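Long-range contact in cryptic loci regulator 2 (PDB 5IKJ), which promotes transcriptional silencing of fission yeast heterochromatin upstream of histone deacetylases and is required for nucleosome positioning and for silencing by the SHREC complex: residues 41-52 / 147-157. Residues are numbered along the deposited sequence; the frame is centred on the assembly and turned at random.
Sequences SLKPLPHQDSKN and LPTNYQLYQRD
Lys43 and Gln155 form the hydrogen-bonded pair of a short antiparallel ladder in which strand 42-44 edges a small sheet, with 152-156 in the middle and 168-172 beyond. Their two backbone bonds are both 2.8 Å, Lys43 N to Gln155 O and Gln155 N to Lys43 O; a third backbone bond runs from Leu45 N to Leu153 O. On one face, Leu42, Pro44, Tyr154 and Arg156 gather. Leu42 CD2 lies against the aliphatic stem of Arg156, 3.4 Å from its CB, while the guanidinium turns away toward Glu168, a long, weak ion pair. Pro44 meets Tyr154 obliquely, its CG 4.0 Å from CE2. On the other face, Gln155 stands extended, CG anti to the backbone N (chi1 -170°), which carries the amide out to the first turn of helix 50-67. There the outstretched Lys51 gives NZ to OE1 at 2.8 Å, in the carbonyl plane. Leu45 CD1 packs on Leu153 CD2 at 3.8 Å, and the side chains of Asn52 and Leu153 slide past each other in opposite directions, bringing the same CD2 methyl against the start of the helix. Asn52 ND2 donates to Leu45 O from above the carbonyl plane, while its OD1 accepts from Arg56. With an alanine in place of Asn52, Leu45 O would probably lose its amide donor and Arg56 an acceptor, untying the helix start from the chain that leaves the edge strand. A water also donates to Leu45 O at 2.8 Å and to Gln152 OE1, and accepts from Leu153 N at 3.1 Å.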
# COMPACT_ATOMS: atom_id res chain seq x y z
N SER A 41 10.95 41.87 13.53
CA SER A 41 10.64 41.60 14.92
C SER A 41 9.94 40.24 15.06
O SER A 41 9.34 39.73 14.11
CB SER A 41 9.74 42.70 15.50
OG SER A 41 8.54 42.81 14.76
N LEU A 42 10.05 39.67 16.25
CA LEU A 42 9.41 38.40 16.58
C LEU A 42 8.49 38.60 17.77
O LEU A 42 8.88 39.20 18.77
CB LEU A 42 10.46 37.32 16.88
CG LEU A 42 11.18 36.70 15.68
CD1 LEU A 42 12.27 35.75 16.16
CD2 LEU A 42 10.20 35.96 14.79
N LYS A 43 7.27 38.08 17.65
CA LYS A 43 6.25 38.24 18.68
C LYS A 43 5.84 36.87 19.20
O LYS A 43 5.23 36.08 18.44
CB LYS A 43 5.04 38.99 18.11
CG LYS A 43 3.82 39.01 19.01
CD LYS A 43 2.79 40.00 18.48
CE LYS A 43 1.40 39.70 18.99
NZ LYS A 43 0.45 40.80 18.66
N PRO A 44 6.13 36.52 20.45
CA PRO A 44 5.76 35.18 20.94
C PRO A 44 4.26 34.96 20.90
O PRO A 44 3.47 35.85 21.24
CB PRO A 44 6.29 35.17 22.38
CG PRO A 44 7.34 36.23 22.42
CD PRO A 44 6.89 37.28 21.46
N LEU A 45 3.86 33.76 20.48
CA LEU A 45 2.46 33.36 20.46
C LEU A 45 2.24 32.28 21.51
O LEU A 45 2.56 31.10 21.26
CB LEU A 45 2.05 32.86 19.08
CG LEU A 45 2.07 33.87 17.93
CD1 LEU A 45 1.55 33.23 16.65
CD2 LEU A 45 1.26 35.12 18.27
N PRO A 46 1.72 32.61 22.69
CA PRO A 46 1.58 31.60 23.74
C PRO A 46 0.46 30.62 23.44
O PRO A 46 -0.30 30.75 22.48
CB PRO A 46 1.28 32.43 24.99
CG PRO A 46 0.57 33.62 24.46
CD PRO A 46 1.22 33.92 23.13
N HIS A 47 0.36 29.61 24.31
CA HIS A 47 -0.66 28.57 24.15
C HIS A 47 -2.05 29.16 23.98
O HIS A 47 -2.85 28.66 23.18
CB HIS A 47 -0.64 27.64 25.37
CG HIS A 47 -1.68 26.56 25.32
ND1 HIS A 47 -1.44 25.32 24.78
CD2 HIS A 47 -2.96 26.55 25.75
CE1 HIS A 47 -2.53 24.58 24.88
NE2 HIS A 47 -3.47 25.30 25.46
N GLN A 48 -2.35 30.24 24.70
CA GLN A 48 -3.70 30.80 24.70
C GLN A 48 -4.02 31.58 23.43
O GLN A 48 -5.20 31.73 23.10
CB GLN A 48 -3.91 31.71 25.92
CG GLN A 48 -3.26 31.22 27.20
CD GLN A 48 -1.88 31.80 27.42
OE1 GLN A 48 -1.68 33.01 27.34
NE2 GLN A 48 -0.90 30.93 27.68
N ASP A 49 -3.00 32.07 22.73
CA ASP A 49 -3.24 32.91 21.56
C ASP A 49 -4.08 32.16 20.53
O ASP A 49 -3.90 30.96 20.31
CB ASP A 49 -1.91 33.36 20.94
CG ASP A 49 -2.10 34.41 19.85
OD1 ASP A 49 -2.63 34.07 18.77
OD2 ASP A 49 -1.69 35.57 20.06
N SER A 50 -5.01 32.88 19.91
CA SER A 50 -5.90 32.27 18.92
C SER A 50 -5.12 31.72 17.74
O SER A 50 -5.57 30.77 17.08
CB SER A 50 -6.94 33.28 18.45
OG SER A 50 -7.88 32.68 17.58
N LYS A 51 -3.95 32.30 17.44
CA LYS A 51 -3.14 31.82 16.32
C LYS A 51 -2.30 30.62 16.71
O LYS A 51 -2.08 29.73 15.88
CB LYS A 51 -2.26 32.96 15.80
CG LYS A 51 -3.05 34.05 15.10
CD LYS A 51 -2.27 35.35 15.03
CE LYS A 51 -3.03 36.39 14.22
NZ LYS A 51 -2.27 37.66 14.12
N ASN A 52 -1.82 30.57 17.96
CA ASN A 52 -1.18 29.36 18.45
C ASN A 52 -2.14 28.18 18.41
O ASN A 52 -1.77 27.07 18.00
CB ASN A 52 -0.67 29.59 19.87
CG ASN A 52 0.15 28.42 20.39
OD1 ASN A 52 -0.27 27.27 20.32
ND2 ASN A 52 1.33 28.72 20.92
N LEU A 147 2.19 22.10 22.09
CA LEU A 147 3.36 21.97 21.25
C LEU A 147 4.38 21.06 21.92
O LEU A 147 4.42 20.96 23.15
CB LEU A 147 3.99 23.34 20.98
CG LEU A 147 3.26 24.25 20.00
CD1 LEU A 147 3.83 25.66 20.08
CD2 LEU A 147 3.36 23.71 18.58
N PRO A 148 5.21 20.37 21.14
CA PRO A 148 6.23 19.50 21.76
C PRO A 148 7.09 20.30 22.72
O PRO A 148 7.45 21.45 22.46
CB PRO A 148 7.03 18.99 20.56
CG PRO A 148 6.15 19.20 19.37
CD PRO A 148 5.32 20.40 19.67
N THR A 149 7.42 19.67 23.85
CA THR A 149 8.21 20.32 24.89
C THR A 149 9.41 21.04 24.29
O THR A 149 10.10 20.51 23.41
CB THR A 149 8.68 19.28 25.91
OG1 THR A 149 7.55 18.73 26.60
CG2 THR A 149 9.64 19.89 26.93
N ASN A 150 9.63 22.27 24.76
CA ASN A 150 10.77 23.12 24.41
C ASN A 150 10.66 23.75 23.03
O ASN A 150 11.64 24.34 22.55
CB ASN A 150 12.11 22.38 24.51
CG ASN A 150 12.55 22.18 25.94
OD1 ASN A 150 11.74 22.22 26.87
ND2 ASN A 150 13.85 21.96 26.14
N TYR A 151 9.51 23.66 22.36
CA TYR A 151 9.27 24.40 21.12
C TYR A 151 8.47 25.66 21.42
O TYR A 151 7.55 25.64 22.24
CB TYR A 151 8.53 23.53 20.10
CG TYR A 151 9.43 22.58 19.33
CD1 TYR A 151 9.81 21.36 19.88
CD2 TYR A 151 9.90 22.91 18.07
CE1 TYR A 151 10.63 20.49 19.19
CE2 TYR A 151 10.72 22.04 17.37
CZ TYR A 151 11.08 20.84 17.93
OH TYR A 151 11.90 19.97 17.24
N GLN A 152 8.82 26.75 20.74
CA GLN A 152 8.20 28.05 20.96
C GLN A 152 7.77 28.63 19.63
O GLN A 152 8.56 28.68 18.68
CB GLN A 152 9.16 29.01 21.68
CG GLN A 152 8.53 30.34 22.07
CD GLN A 152 7.43 30.19 23.10
OE1 GLN A 152 6.28 30.56 22.85
NE2 GLN A 152 7.78 29.66 24.27
N LEU A 153 6.52 29.08 19.56
CA LEU A 153 5.95 29.66 18.35
C LEU A 153 6.08 31.18 18.38
O LEU A 153 6.09 31.80 19.44
CB LEU A 153 4.48 29.26 18.21
CG LEU A 153 3.75 29.73 16.95
CD1 LEU A 153 4.29 29.03 15.71
CD2 LEU A 153 2.25 29.48 17.10
N TYR A 154 6.19 31.77 17.18
CA TYR A 154 6.37 33.21 17.05
C TYR A 154 5.65 33.70 15.81
O TYR A 154 5.46 32.96 14.84
CB TYR A 154 7.85 33.60 16.95
CG TYR A 154 8.67 33.26 18.17
CD1 TYR A 154 9.17 31.98 18.36
CD2 TYR A 154 8.98 34.23 19.11
CE1 TYR A 154 9.93 31.67 19.47
CE2 TYR A 154 9.74 33.93 20.22
CZ TYR A 154 10.21 32.65 20.40
OH TYR A 154 10.97 32.35 21.50
N GLN A 155 5.25 34.97 15.84
CA GLN A 155 4.82 35.71 14.66
C GLN A 155 5.94 36.65 14.24
O GLN A 155 6.46 37.40 15.07
CB GLN A 155 3.54 36.51 14.93
CG GLN A 155 2.91 37.09 13.67
CD GLN A 155 1.64 37.87 13.97
OE1 GLN A 155 0.53 37.37 13.78
NE2 GLN A 155 1.79 39.11 14.42
N ARG A 156 6.32 36.59 12.97
CA ARG A 156 7.36 37.46 12.43
C ARG A 156 6.79 38.33 11.33
O ARG A 156 6.12 37.83 10.42
CB ARG A 156 8.55 36.66 11.89
CG ARG A 156 9.81 37.50 11.73
CD ARG A 156 10.95 36.71 11.13
NE ARG A 156 10.87 36.65 9.67
CZ ARG A 156 11.75 37.19 8.82
NH1 ARG A 156 11.56 37.06 7.51
NH2 ARG A 156 12.81 37.84 9.26
N ASP A 157 7.06 39.63 11.41
CA ASP A 157 6.69 40.56 10.36
C ASP A 157 7.69 40.48 9.21
O ASP A 157 8.89 40.24 9.42
CB ASP A 157 6.63 41.99 10.90
CG ASP A 157 5.68 42.13 12.07
OD1 ASP A 157 4.65 41.42 12.08
OD2 ASP A 157 5.97 42.93 12.97
O HOH W 1 4.35 29.02 21.71